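Local coordinates for protein tryptophan synthase alpha chain (Aquifex aeolicus, PDB 2EKC) that probably catalyses the aldol cleavage of indoleglycerol phosphate to indole and glyceraldehyde 3-phosphate, the alpha-subunit step of tryptophan synthesis, at residues D56-G61 / M100-P105; K38-N43 / N251-L256; S158-I163 / R202-K207. All blocks are in the same frame, centred on the assembly; numbering follows the deposited sequence.

Contact 1: D56-G61 / M100-P105; sequences DPVADG and MTYYNP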
ATOM      1  N   ASP A  56     -10.259  14.584  -4.409  1.00 16.62           N
ATOM      2  CA  ASP A  56      -9.796  14.663  -5.793  1.00 15.56           C
ATOM      3  C   ASP A  56      -8.707  13.634  -6.087  1.00 16.54           C
ATOM      4  O   ASP A  56      -7.561  13.989  -6.397  1.00 13.25           O
ATOM      5  CB  ASP A  56      -9.283  16.080  -6.084  1.00 16.90           C
ATOM      6  CG  ASP A  56      -9.105  16.341  -7.569  1.00 18.25           C
ATOM      7  OD1 ASP A  56      -9.878  15.765  -8.366  1.00 15.65           O
ATOM      8  OD2 ASP A  56      -8.209  17.132  -7.934  1.00 17.53           O
ATOM      9  N   PRO A  57      -9.067  12.338  -6.014  1.00 15.02           N
ATOM     10  CA  PRO A  57      -8.198  11.179  -6.244  1.00 15.63           C
ATOM     11  C   PRO A  57      -7.806  10.942  -7.699  1.00 15.23           C
ATOM     12  O   PRO A  57      -8.096   9.884  -8.259  1.00 15.31           O
ATOM     13  CB  PRO A  57      -9.030  10.033  -5.690  1.00 14.26           C
ATOM     14  CG  PRO A  57     -10.410  10.430  -6.114  1.00 14.51           C
ATOM     15  CD  PRO A  57     -10.450  11.898  -5.741  1.00 14.41           C
ATOM     16  N   VAL A  58      -7.125  11.914  -8.298  1.00 16.51           N
ATOM     17  CA  VAL A  58      -6.715  11.822  -9.698  1.00 16.58           C
ATOM     18  C   VAL A  58      -5.780  10.665 -10.062  1.00 18.06           C
ATOM     19  O   VAL A  58      -5.657  10.321 -11.237  1.00 18.41           O
ATOM     20  CB  VAL A  58      -6.036  13.133 -10.166  1.00 16.19           C
ATOM     21  CG1 VAL A  58      -7.030  14.276 -10.123  1.00 13.03           C
ATOM     22  CG2 VAL A  58      -4.834  13.439  -9.287  1.00 15.75           C
ATOM     23  N   ALA A  59      -5.130  10.060  -9.072  1.00 17.25           N
ATOM     24  CA  ALA A  59      -4.206   8.965  -9.351  1.00 17.09           C
ATOM     25  C   ALA A  59      -4.841   7.579  -9.243  1.00 16.59           C
ATOM     26  O   ALA A  59      -4.206   6.571  -9.550  1.00 17.28           O
ATOM     27  CB  ALA A  59      -2.998   9.061  -8.424  1.00 19.10           C
ATOM     28  N   ASP A  60      -6.096   7.522  -8.815  1.00 15.35           N
ATOM     29  CA  ASP A  60      -6.775   6.239  -8.676  1.00 14.53           C
ATOM     30  C   ASP A  60      -7.652   5.907  -9.879  1.00 14.58           C
ATOM     31  O   ASP A  60      -8.121   6.800 -10.580  1.00 13.67           O
ATOM     32  CB  ASP A  60      -7.623   6.233  -7.398  1.00 15.38           C
ATOM     33  CG  ASP A  60      -6.775   6.167  -6.135  1.00 14.11           C
ATOM     34  OD1 ASP A  60      -6.091   5.148  -5.935  1.00 19.43           O
ATOM     35  OD2 ASP A  60      -6.789   7.129  -5.346  1.00 13.61           O
ATOM     36  N   GLY A  61      -7.853   4.613 -10.115  1.00 16.22           N
ATOM     37  CA  GLY A  61      -8.691   4.173 -11.216  1.00 15.87           C
ATOM     38  C   GLY A  61     -10.155   4.377 -10.868  1.00 16.04           C
ATOM     39  O   GLY A  61     -10.466   4.745  -9.735  1.00 16.48           O
ATOM     40  N   MET A 100      -2.335   5.219   2.808  1.00 11.70           N
ATOM     41  CA  MET A 100      -2.388   5.738   1.449  1.00 14.92           C
ATOM     42  C   MET A 100      -3.080   7.090   1.530  1.00 14.80           C
ATOM     43  O   MET A 100      -4.294   7.165   1.733  1.00 13.79           O
ATOM     44  CB  MET A 100      -3.181   4.795   0.535  1.00 19.01           C
ATOM     45  CG  MET A 100      -3.105   5.154  -0.954  1.00 26.89           C
ATOM     46  SD  MET A 100      -4.089   6.601  -1.453  1.00 36.43           S
ATOM     47  CE  MET A 100      -2.946   7.841  -1.400  1.00 33.11           C
ATOM     48  N   THR A 101      -2.303   8.157   1.373  1.00 11.46           N
ATOM     49  CA  THR A 101      -2.848   9.501   1.452  1.00 11.83           C
ATOM     50  C   THR A 101      -2.296  10.417   0.368  1.00 12.73           C
ATOM     51  O   THR A 101      -1.125  10.319  -0.022  1.00 13.54           O
ATOM     52  CB  THR A 101      -2.545  10.145   2.836  1.00 12.76           C
ATOM     53  OG1 THR A 101      -3.036  11.491   2.862  1.00 16.31           O
ATOM     54  CG2 THR A 101      -1.047  10.171   3.102  1.00 12.67           C
ATOM     55  N   TYR A 102      -3.150  11.299  -0.137  1.00 11.77           N
ATOM     56  CA  TYR A 102      -2.709  12.257  -1.132  1.00 11.74           C
ATOM     57  C   TYR A 102      -1.953  13.303  -0.327  1.00 12.40           C
ATOM     58  O   TYR A 102      -2.073  13.345   0.904  1.00 11.33           O
ATOM     59  CB  TYR A 102      -3.906  12.860  -1.866  1.00 12.37           C
ATOM     60  CG  TYR A 102      -4.397  11.965  -2.986  1.00 13.08           C
ATOM     61  CD1 TYR A 102      -5.048  10.760  -2.712  1.00 13.25           C
ATOM     62  CD2 TYR A 102      -4.171  12.303  -4.320  1.00 14.03           C
ATOM     63  CE1 TYR A 102      -5.460   9.910  -3.745  1.00 13.57           C
ATOM     64  CE2 TYR A 102      -4.576  11.465  -5.359  1.00 14.05           C
ATOM     65  CZ  TYR A 102      -5.220  10.273  -5.067  1.00 13.70           C
ATOM     66  OH  TYR A 102      -5.638   9.458  -6.094  1.00 12.79           O
ATOM     67  N   TYR A 103      -1.174  14.144  -0.997  1.00 13.44           N
ATOM     68  CA  TYR A 103      -0.377  15.131  -0.276  1.00 13.78           C
ATOM     69  C   TYR A 103      -1.131  16.274   0.398  1.00 13.61           C
ATOM     70  O   TYR A 103      -0.844  16.608   1.545  1.00 14.21           O
ATOM     71  CB  TYR A 103       0.693  15.736  -1.189  1.00 15.13           C
ATOM     72  CG  TYR A 103       1.534  16.762  -0.457  1.00 17.30           C
ATOM     73  CD1 TYR A 103       2.491  16.369   0.477  1.00 17.96           C
ATOM     74  CD2 TYR A 103       1.319  18.128  -0.644  1.00 19.25           C
ATOM     75  CE1 TYR A 103       3.211  17.311   1.212  1.00 21.15           C
ATOM     76  CE2 TYR A 103       2.032  19.077   0.084  1.00 22.31           C
ATOM     77  CZ  TYR A 103       2.973  18.663   1.008  1.00 21.32           C
ATOM     78  OH  TYR A 103       3.663  19.604   1.735  1.00 26.12           O
ATOM     79  N   ASN A 104      -2.074  16.878  -0.317  1.00 14.95           N
ATOM     80  CA  ASN A 104      -2.837  18.008   0.208  1.00 17.80           C
ATOM     81  C   ASN A 104      -3.330  17.858   1.647  1.00 17.88           C
ATOM     82  O   ASN A 104      -3.141  18.759   2.465  1.00 17.19           O
ATOM     83  CB  ASN A 104      -4.016  18.318  -0.719  1.00 21.93           C
ATOM     84  CG  ASN A 104      -4.896  19.434  -0.193  1.00 25.54           C
ATOM     85  OD1 ASN A 104      -4.417  20.522   0.126  1.00 27.38           O
ATOM     86  ND2 ASN A 104      -6.194  19.170  -0.107  1.00 29.90           N
ATOM     87  N   PRO A 105      -3.980  16.727   1.978  1.00 17.35           N
ATOM     88  CA  PRO A 105      -4.471  16.537   3.348  1.00 16.04           C
ATOM     89  C   PRO A 105      -3.367  16.647   4.405  1.00 16.53           C
ATOM     90  O   PRO A 105      -3.602  17.135   5.516  1.00 15.17           O
ATOM     91  CB  PRO A 105      -5.093  15.143   3.300  1.00 16.78           C
ATOM     92  CG  PRO A 105      -5.602  15.063   1.885  1.00 17.35           C
ATOM     93  CD  PRO A 105      -4.438  15.634   1.101  1.00 15.38           C
TER

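Contact 2: K38-N43 / N251-L256; sequences KEVLKN and NLVKEL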
ATOM      1  N   LYS A  38     -10.445  -6.836   8.251  1.00 13.48           N
ATOM      2  CA  LYS A  38     -10.182  -7.990   9.100  1.00 15.52           C
ATOM      3  C   LYS A  38     -10.100  -9.276   8.276  1.00 15.39           C
ATOM      4  O   LYS A  38      -9.255 -10.135   8.530  1.00 13.76           O
ATOM      5  CB  LYS A  38     -11.275  -8.112  10.164  1.00 16.05           C
ATOM      6  CG  LYS A  38     -11.221  -7.008  11.212  1.00 19.54           C
ATOM      7  CD  LYS A  38     -12.352  -7.137  12.216  1.00 22.56           C
ATOM      8  CE  LYS A  38     -12.181  -6.157  13.366  1.00 25.05           C
ATOM      9  NZ  LYS A  38     -13.318  -6.230  14.327  1.00 26.19           N
ATOM     10  N   GLU A  39     -10.966  -9.388   7.275  1.00 15.56           N
ATOM     11  CA  GLU A  39     -11.004 -10.568   6.426  1.00 15.99           C
ATOM     12  C   GLU A  39      -9.719 -10.752   5.621  1.00 16.07           C
ATOM     13  O   GLU A  39      -9.174 -11.858   5.567  1.00 14.41           O
ATOM     14  CB  GLU A  39     -12.199 -10.487   5.477  1.00 15.65           C
ATOM     15  CG  GLU A  39     -12.475 -11.762   4.695  1.00 19.48           C
ATOM     16  CD  GLU A  39     -12.868 -12.921   5.599  1.00 22.44           C
ATOM     17  OE1 GLU A  39     -13.462 -12.661   6.664  1.00 21.37           O
ATOM     18  OE2 GLU A  39     -12.598 -14.087   5.239  1.00 24.57           O
ATOM     19  N   VAL A  40      -9.223  -9.683   4.999  1.00 14.69           N
ATOM     20  CA  VAL A  40      -8.005  -9.813   4.203  1.00 15.01           C
ATOM     21  C   VAL A  40      -6.792 -10.098   5.084  1.00 15.39           C
ATOM     22  O   VAL A  40      -5.852 -10.768   4.657  1.00 15.76           O
ATOM     23  CB  VAL A  40      -7.738  -8.558   3.305  1.00 14.93           C
ATOM     24  CG1 VAL A  40      -8.979  -8.246   2.474  1.00 14.78           C
ATOM     25  CG2 VAL A  40      -7.316  -7.359   4.147  1.00 13.76           C
ATOM     26  N   LEU A  41      -6.819  -9.614   6.318  1.00 15.03           N
ATOM     27  CA  LEU A  41      -5.713  -9.859   7.237  1.00 17.44           C
ATOM     28  C   LEU A  41      -5.727 -11.315   7.692  1.00 19.41           C
ATOM     29  O   LEU A  41      -4.681 -11.962   7.770  1.00 17.89           O
ATOM     30  CB  LEU A  41      -5.813  -8.933   8.452  1.00 17.13           C
ATOM     31  CG  LEU A  41      -5.552  -7.450   8.160  1.00 17.11           C
ATOM     32  CD1 LEU A  41      -5.959  -6.612   9.351  1.00 18.00           C
ATOM     33  CD2 LEU A  41      -4.082  -7.243   7.821  1.00 17.09           C
ATOM     34  N   LYS A  42      -6.919 -11.829   7.979  1.00 19.96           N
ATOM     35  CA  LYS A  42      -7.075 -13.207   8.432  1.00 21.44           C
ATOM     36  C   LYS A  42      -6.715 -14.215   7.346  1.00 22.43           C
ATOM     37  O   LYS A  42      -6.321 -15.346   7.642  1.00 22.88           O
ATOM     38  CB  LYS A  42      -8.519 -13.445   8.889  1.00 22.63           C
ATOM     39  CG  LYS A  42      -8.819 -14.870   9.339  1.00 26.20           C
ATOM     40  CD  LYS A  42     -10.284 -15.038   9.733  1.00 29.16           C
ATOM     41  CE  LYS A  42     -10.610 -16.485  10.098  1.00 30.69           C
ATOM     42  NZ  LYS A  42     -10.320 -17.425   8.979  1.00 30.87           N
ATOM     43  N   ASN A  43      -6.834 -13.804   6.089  1.00 20.21           N
ATOM     44  CA  ASN A  43      -6.553 -14.709   4.989  1.00 19.47           C
ATOM     45  C   ASN A  43      -5.171 -14.652   4.325  1.00 18.96           C
ATOM     46  O   ASN A  43      -4.982 -15.194   3.239  1.00 19.17           O
ATOM     47  CB  ASN A  43      -7.661 -14.577   3.943  1.00 19.80           C
ATOM     48  CG  ASN A  43      -8.915 -15.355   4.331  1.00 22.02           C
ATOM     49  OD1 ASN A  43      -8.986 -16.567   4.136  1.00 22.25           O
ATOM     50  ND2 ASN A  43      -9.894 -14.664   4.902  1.00 19.32           N
ATOM     51  N   ASN A 251     -11.717 -15.360   0.262  1.00 17.53           N
ATOM     52  CA  ASN A 251     -11.344 -16.445  -0.638  1.00 18.74           C
ATOM     53  C   ASN A 251     -10.352 -15.960  -1.686  1.00 17.75           C
ATOM     54  O   ASN A 251      -9.401 -16.665  -2.022  1.00 17.34           O
ATOM     55  CB  ASN A 251     -12.575 -17.022  -1.345  1.00 18.93           C
ATOM     56  CG  ASN A 251     -13.464 -17.825  -0.413  1.00 22.82           C
ATOM     57  OD1 ASN A 251     -13.009 -18.339   0.610  1.00 23.69           O
ATOM     58  ND2 ASN A 251     -14.736 -17.954  -0.775  1.00 24.48           N
ATOM     59  N   LEU A 252     -10.579 -14.756  -2.205  1.00 17.87           N
ATOM     60  CA  LEU A 252      -9.698 -14.184  -3.218  1.00 17.65           C
ATOM     61  C   LEU A 252      -8.300 -13.923  -2.658  1.00 17.59           C
ATOM     62  O   LEU A 252      -7.297 -14.197  -3.317  1.00 17.47           O
ATOM     63  CB  LEU A 252     -10.289 -12.881  -3.766  1.00 18.21           C
ATOM     64  CG  LEU A 252      -9.444 -12.124  -4.800  1.00 19.80           C
ATOM     65  CD1 LEU A 252      -9.169 -13.014  -6.008  1.00 20.42           C
ATOM     66  CD2 LEU A 252     -10.176 -10.856  -5.228  1.00 20.48           C
ATOM     67  N   VAL A 253      -8.235 -13.397  -1.440  1.00 18.32           N
ATOM     68  CA  VAL A 253      -6.947 -13.117  -0.807  1.00 17.90           C
ATOM     69  C   VAL A 253      -6.192 -14.423  -0.565  1.00 19.23           C
ATOM     70  O   VAL A 253      -4.973 -14.487  -0.734  1.00 17.60           O
ATOM     71  CB  VAL A 253      -7.135 -12.378   0.538  1.00 17.86           C
ATOM     72  CG1 VAL A 253      -5.816 -12.350   1.315  1.00 18.72           C
ATOM     73  CG2 VAL A 253      -7.625 -10.960   0.283  1.00 11.49           C
ATOM     74  N   LYS A 254      -6.923 -15.461  -0.174  1.00 19.72           N
ATOM     75  CA  LYS A 254      -6.317 -16.760   0.081  1.00 22.52           C
ATOM     76  C   LYS A 254      -5.719 -17.317  -1.204  1.00 22.96           C
ATOM     77  O   LYS A 254      -4.618 -17.862  -1.203  1.00 24.86           O
ATOM     78  CB  LYS A 254      -7.365 -17.728   0.636  1.00 22.85           C
ATOM     79  CG  LYS A 254      -6.815 -19.094   1.004  1.00 27.69           C
ATOM     80  CD  LYS A 254      -7.830 -19.903   1.807  1.00 32.95           C
ATOM     81  CE  LYS A 254      -9.076 -20.206   0.991  1.00 35.68           C
ATOM     82  NZ  LYS A 254     -10.093 -20.964   1.775  1.00 40.36           N
ATOM     83  N   GLU A 255      -6.450 -17.169  -2.304  1.00 23.62           N
ATOM     84  CA  GLU A 255      -5.995 -17.653  -3.600  1.00 24.47           C
ATOM     85  C   GLU A 255      -4.785 -16.875  -4.124  1.00 23.90           C
ATOM     86  O   GLU A 255      -3.839 -17.464  -4.648  1.00 21.79           O
ATOM     87  CB  GLU A 255      -7.144 -17.592  -4.608  1.00 27.76           C
ATOM     88  CG  GLU A 255      -6.736 -17.913  -6.030  1.00 36.09           C
ATOM     89  CD  GLU A 255      -7.905 -18.365  -6.874  1.00 39.94           C
ATOM     90  OE1 GLU A 255      -8.967 -17.704  -6.823  1.00 43.02           O
ATOM     91  OE2 GLU A 255      -7.759 -19.379  -7.590  1.00 41.07           O
ATOM     92  N   LEU A 256      -4.820 -15.553  -3.990  1.00 22.28           N
ATOM     93  CA  LEU A 256      -3.709 -14.719  -4.440  1.00 21.67           C
ATOM     94  C   LEU A 256      -2.438 -15.112  -3.694  1.00 21.15           C
ATOM     95  O   LEU A 256      -1.370 -15.252  -4.288  1.00 20.39           O
ATOM     96  CB  LEU A 256      -4.016 -13.243  -4.184  1.00 21.20           C
ATOM     97  CG  LEU A 256      -5.169 -12.632  -4.982  1.00 21.98           C
ATOM     98  CD1 LEU A 256      -5.409 -11.193  -4.533  1.00 20.98           C
ATOM     99  CD2 LEU A 256      -4.835 -12.682  -6.467  1.00 22.41           C
TER

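Contact 3: S158-I163 / R202-K207; sequences STRKRI and RELCDK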
ATOM      1  N   SER A 158      11.011   4.482 -15.490  1.00 22.60           N
ATOM      2  CA  SER A 158      11.950   5.203 -14.630  1.00 21.14           C
ATOM      3  C   SER A 158      13.373   5.091 -15.175  1.00 20.74           C
ATOM      4  O   SER A 158      13.830   4.003 -15.536  1.00 19.99           O
ATOM      5  CB  SER A 158      11.898   4.655 -13.201  1.00 20.87           C
ATOM      6  OG  SER A 158      10.668   4.982 -12.575  1.00 20.20           O
ATOM      7  N   THR A 159      14.071   6.219 -15.242  1.00 18.94           N
ATOM      8  CA  THR A 159      15.436   6.233 -15.752  1.00 19.31           C
ATOM      9  C   THR A 159      16.373   5.602 -14.729  1.00 19.32           C
ATOM     10  O   THR A 159      16.005   5.436 -13.568  1.00 18.29           O
ATOM     11  CB  THR A 159      15.916   7.666 -16.009  1.00 18.51           C
ATOM     12  OG1 THR A 159      15.980   8.367 -14.763  1.00 17.31           O
ATOM     13  CG2 THR A 159      14.957   8.390 -16.945  1.00 19.59           C
ATOM     14  N   ARG A 160      17.583   5.254 -15.161  1.00 20.00           N
ATOM     15  CA  ARG A 160      18.555   4.654 -14.256  1.00 21.34           C
ATOM     16  C   ARG A 160      18.886   5.624 -13.132  1.00 20.06           C
ATOM     17  O   ARG A 160      19.045   5.214 -11.986  1.00 20.82           O
ATOM     18  CB  ARG A 160      19.837   4.268 -15.002  1.00 22.98           C
ATOM     19  CG  ARG A 160      19.660   3.130 -15.993  1.00 25.71           C
ATOM     20  CD  ARG A 160      21.000   2.696 -16.567  1.00 27.17           C
ATOM     21  NE  ARG A 160      21.868   2.090 -15.558  1.00 27.98           N
ATOM     22  CZ  ARG A 160      21.679   0.879 -15.041  1.00 29.59           C
ATOM     23  NH1 ARG A 160      20.651   0.138 -15.436  1.00 31.18           N
ATOM     24  NH2 ARG A 160      22.516   0.404 -14.130  1.00 28.25           N
ATOM     25  N   LYS A 161      18.993   6.909 -13.461  1.00 19.47           N
ATOM     26  CA  LYS A 161      19.292   7.917 -12.452  1.00 18.01           C
ATOM     27  C   LYS A 161      18.140   8.019 -11.457  1.00 18.70           C
ATOM     28  O   LYS A 161      18.361   8.176 -10.253  1.00 17.49           O
ATOM     29  CB  LYS A 161      19.535   9.285 -13.099  1.00 19.59           C
ATOM     30  CG  LYS A 161      20.889   9.420 -13.784  1.00 23.55           C
ATOM     31  CD  LYS A 161      21.078  10.816 -14.368  1.00 23.72           C
ATOM     32  CE  LYS A 161      22.419  10.943 -15.074  1.00 26.66           C
ATOM     33  NZ  LYS A 161      22.578  12.275 -15.723  1.00 26.32           N
ATOM     34  N   ARG A 162      16.911   7.928 -11.959  1.00 17.26           N
ATOM     35  CA  ARG A 162      15.744   8.006 -11.086  1.00 18.14           C
ATOM     36  C   ARG A 162      15.731   6.810 -10.141  1.00 18.94           C
ATOM     37  O   ARG A 162      15.403   6.943  -8.964  1.00 19.76           O
ATOM     38  CB  ARG A 162      14.451   8.026 -11.909  1.00 17.83           C
ATOM     39  CG  ARG A 162      13.169   8.146 -11.070  1.00 18.86           C
ATOM     40  CD  ARG A 162      13.233   9.345 -10.134  1.00 18.91           C
ATOM     41  NE  ARG A 162      13.729  10.532 -10.826  1.00 21.61           N
ATOM     42  CZ  ARG A 162      14.027  11.680 -10.226  1.00 23.58           C
ATOM     43  NH1 ARG A 162      13.874  11.807  -8.913  1.00 22.52           N
ATOM     44  NH2 ARG A 162      14.503  12.694 -10.935  1.00 18.70           N
ATOM     45  N   ILE A 163      16.088   5.641 -10.668  1.00 19.60           N
ATOM     46  CA  ILE A 163      16.119   4.425  -9.868  1.00 19.17           C
ATOM     47  C   ILE A 163      17.060   4.572  -8.683  1.00 19.72           C
ATOM     48  O   ILE A 163      16.741   4.143  -7.577  1.00 18.22           O
ATOM     49  CB  ILE A 163      16.564   3.205 -10.709  1.00 20.70           C
ATOM     50  CG1 ILE A 163      15.440   2.794 -11.661  1.00 20.24           C
ATOM     51  CG2 ILE A 163      16.938   2.041  -9.792  1.00 20.98           C
ATOM     52  CD1 ILE A 163      15.767   1.567 -12.498  1.00 22.12           C
ATOM     53  N   ARG A 202      17.235  -4.165  -9.596  1.00 22.37           N
ATOM     54  CA  ARG A 202      17.989  -5.150  -8.819  1.00 24.67           C
ATOM     55  C   ARG A 202      19.479  -4.856  -8.867  1.00 25.37           C
ATOM     56  O   ARG A 202      20.192  -5.050  -7.883  1.00 25.37           O
ATOM     57  CB  ARG A 202      17.750  -6.561  -9.357  1.00 24.76           C
ATOM     58  CG  ARG A 202      16.314  -7.049  -9.259  1.00 26.43           C
ATOM     59  CD  ARG A 202      15.842  -7.091  -7.824  1.00 25.21           C
ATOM     60  NE  ARG A 202      14.565  -7.790  -7.698  1.00 26.68           N
ATOM     61  CZ  ARG A 202      13.908  -7.935  -6.552  1.00 25.64           C
ATOM     62  NH1 ARG A 202      14.409  -7.431  -5.431  1.00 25.02           N
ATOM     63  NH2 ARG A 202      12.750  -8.579  -6.528  1.00 24.64           N
ATOM     64  N   GLU A 203      19.934  -4.398 -10.028  1.00 26.93           N
ATOM     65  CA  GLU A 203      21.336  -4.066 -10.257  1.00 28.79           C
ATOM     66  C   GLU A 203      21.784  -2.890  -9.394  1.00 28.89           C
ATOM     67  O   GLU A 203      22.938  -2.817  -8.971  1.00 30.25           O
ATOM     68  CB  GLU A 203      21.549  -3.687 -11.731  1.00 30.94           C
ATOM     69  CG  GLU A 203      21.235  -4.784 -12.744  1.00 33.76           C
ATOM     70  CD  GLU A 203      21.297  -4.288 -14.185  1.00 37.12           C
ATOM     71  OE1 GLU A 203      22.307  -3.657 -14.561  1.00 39.70           O
ATOM     72  OE2 GLU A 203      20.337  -4.532 -14.947  1.00 37.89           O
ATOM     73  N   LEU A 204      20.857  -1.974  -9.135  1.00 27.55           N
ATOM     74  CA  LEU A 204      21.159  -0.766  -8.381  1.00 26.39           C
ATOM     75  C   LEU A 204      20.601  -0.691  -6.972  1.00 25.87           C
ATOM     76  O   LEU A 204      20.991   0.186  -6.205  1.00 23.83           O
ATOM     77  CB  LEU A 204      20.647   0.443  -9.163  1.00 26.68           C
ATOM     78  CG  LEU A 204      21.249   0.677 -10.548  1.00 27.71           C
ATOM     79  CD1 LEU A 204      20.350   1.595 -11.363  1.00 26.90           C
ATOM     80  CD2 LEU A 204      22.642   1.267 -10.393  1.00 28.26           C
ATOM     81  N   CYS A 205      19.704  -1.606  -6.621  1.00 25.17           N
ATOM     82  CA  CYS A 205      19.080  -1.544  -5.310  1.00 25.03           C
ATOM     83  C   CYS A 205      18.829  -2.895  -4.662  1.00 25.00           C
ATOM     84  O   CYS A 205      18.416  -3.840  -5.328  1.00 26.43           O
ATOM     85  CB  CYS A 205      17.758  -0.798  -5.442  1.00 24.72           C
ATOM     86  SG  CYS A 205      17.097  -0.134  -3.892  1.00 24.16           S
ATOM     87  N   ASP A 206      19.058  -2.970  -3.355  1.00 23.98           N
ATOM     88  CA  ASP A 206      18.844  -4.206  -2.614  1.00 24.98           C
ATOM     89  C   ASP A 206      17.548  -4.203  -1.804  1.00 24.32           C
ATOM     90  O   ASP A 206      17.176  -5.219  -1.213  1.00 23.93           O
ATOM     91  CB  ASP A 206      20.027  -4.467  -1.681  1.00 27.86           C
ATOM     92  CG  ASP A 206      21.296  -4.805  -2.436  1.00 32.31           C
ATOM     93  OD1 ASP A 206      21.270  -5.768  -3.236  1.00 31.53           O
ATOM     94  OD2 ASP A 206      22.317  -4.112  -2.233  1.00 36.23           O
ATOM     95  N   LYS A 207      16.855  -3.070  -1.778  1.00 20.51           N
ATOM     96  CA  LYS A 207      15.615  -2.980  -1.013  1.00 20.07           C
ATOM     97  C   LYS A 207      14.456  -3.675  -1.731  1.00 18.50           C
ATOM     98  O   LYS A 207      14.342  -3.609  -2.952  1.00 18.12           O
ATOM     99  CB  LYS A 207      15.267  -1.514  -0.749  1.00 20.82           C
ATOM    100  CG  LYS A 207      16.390  -0.728  -0.079  1.00 23.02           C
ATOM    101  CD  LYS A 207      15.875   0.572   0.510  1.00 26.61           C
ATOM    102  CE  LYS A 207      16.978   1.332   1.237  1.00 27.10           C
ATOM    103  NZ  LYS A 207      17.951   1.942   0.294  1.00 30.39           N
TER

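Contact 1: D56-G61 / M100-P105
A single phenol oxygen is inserted into a backbone turn: Tyr102 OH accepts a hydrogen bond from Ala59 N at 3.1 Å and gives one to Asp60 OD2 at 2.7 Å. The bond from Ala59 is bent, 139° at the hydrogen. On the acceptor side, the hydroxyl meets OD2 from above the carboxylate, 55° out of its plane, although OD2 itself lies at the edge of the ring and in the ring plane. Carboxylate and ring are turned 62° against each other. The turn is a type I beta turn from Pro57 to Asp60, closed by Asp60 N to Pro57 O, with Pro57 also at the centre of an inverse gamma turn. These loops follow strands 47-51 and 97-100, so the contact lies at the C-terminal ends of the strands of a TIM barrel, where the active sites of this fold are found. Asp60 is predicted to be a proton acceptor, and its OD2 also bonds His68 NE2, so at least two partners, Tyr102 and His68, hold this oxygen. Tyr102 CG stands beside its own backbone N, which aims the ring at the turn. Pro57 CA lies 3.3 Å from Tyr102 CZ, oblique to the ring, and Ala59 CB comes within 3.5 Å of the hydroxyl. Phe54 stacks on the Tyr102 ring.

Contact 2: K38-N43 / N251-L256
The carboxamide of Asn43 meets Lys254 through its oxygen: OD1 lies 4.0 Å from Lys254 CB, the two side chains crossing obliquely. On its nitrogen, ND2 donates to Glu39 O at 3.0 Å, a nearly straight bond (165°) whose acceptor lies close to the amide plane. A weak second bond runs from ND2 to Glu39 OE2. The amide is thus tied back to the last turn of the helix that it follows, while OD1 lies toward Lys254. Val253 packs beside it. Its CG1, anti to the backbone N (chi1 168°), comes to 3.5 Å from Asn43 O and 3.7 Å from Val40 O, and its CG2 meets Val40 CG1 at 3.7 Å, with the valines crossing at about a right angle. With an alanine here the carboxamide is gone, and Glu39 O would probably lose its side-chain donor while a gap opened beside Lys254 CB. The contact joins helix 30-42, which follows the first strand of the barrel, to helix 246-258 near the chain's end, so it closes the ring of helices. Beneath them, Val40 rests on Leu23 and Val253 on Leu19 of strand 18-24, and Val253 also touches Leu237 of helix 235-242.

Contact 3: S158-I163 / R202-K207
Leu204, at the end of its helix, reaches across to Ile163 and Arg160. Its CB starts the contact 4.1 Å from Ile163 CG2. One bond further, Leu204 CG lies 3.8 Å from Arg160 NH2. The chain then forks and both methyls meet the arginine: CD1 approaches NH2 to 3.7 Å, and CD2 stands 3.8 Å from the same nitrogen. CD1 has a second partner, Ile163 CG2 at 3.8 Å, and is therefore held between an aliphatic branch and the guanidinium. It sits over one face of that group, displaced toward the rim, so the contact is a methyl packed against a flat cation. Leu204 crosses each of its two partners at about a right angle. Arg160 gets there by a bend at chi3 (66°), which folds the end of its chain over toward Leu204. On the Ile163 side, CG2 is the branch anti to the backbone N, and it points at the leucine.

The charge of Arg160 is met by Glu200, which forms a salt bridge with NH1. Glu203 OE1 lies 4.1 Å from Arg160 NH2, too far for a salt bridge, though its opposite charge would probably still attract the guanidinium. Thr159 is the N-cap of the helix that carries Arg160 and Ile163: its OG1 accepts from Arg162 N at 3.0 Å.

Helix 160-169, which follows strand 149-154, is thus packed against the C-terminal end of helix 192-204, its neighbour round the outside of the barrel. Ile163 also touches Lys197 and Tyr201 of that helix. Just past its end, Cys205 forms a disulfide with Cys167 of helix 160-169, so a covalent bond ties helix 160-169 to the end of helix 192-204.

Overall arrangement
All three contacts belong to one TIM barrel but lie in different parts of it. Contact 1 joins loops at the C-terminal ends of the strands and holds the predicted catalytic Asp60, whose side chain lies about 8 Å from that of Glu49, the other predicted proton acceptor. Contact 2 lies on the opposite side of the chain's centre, its centre about 25 Å from that of contact 1, yet the side chain of Val40 is still about 9 Å from that of Glu49. It joins segments 208 residues apart, and both other contacts fall between them in sequence. Contact 3 is remote from the annotated catalytic residues, its centre about 25 Å from that of contact 1 and about 32 Å from that of contact 2.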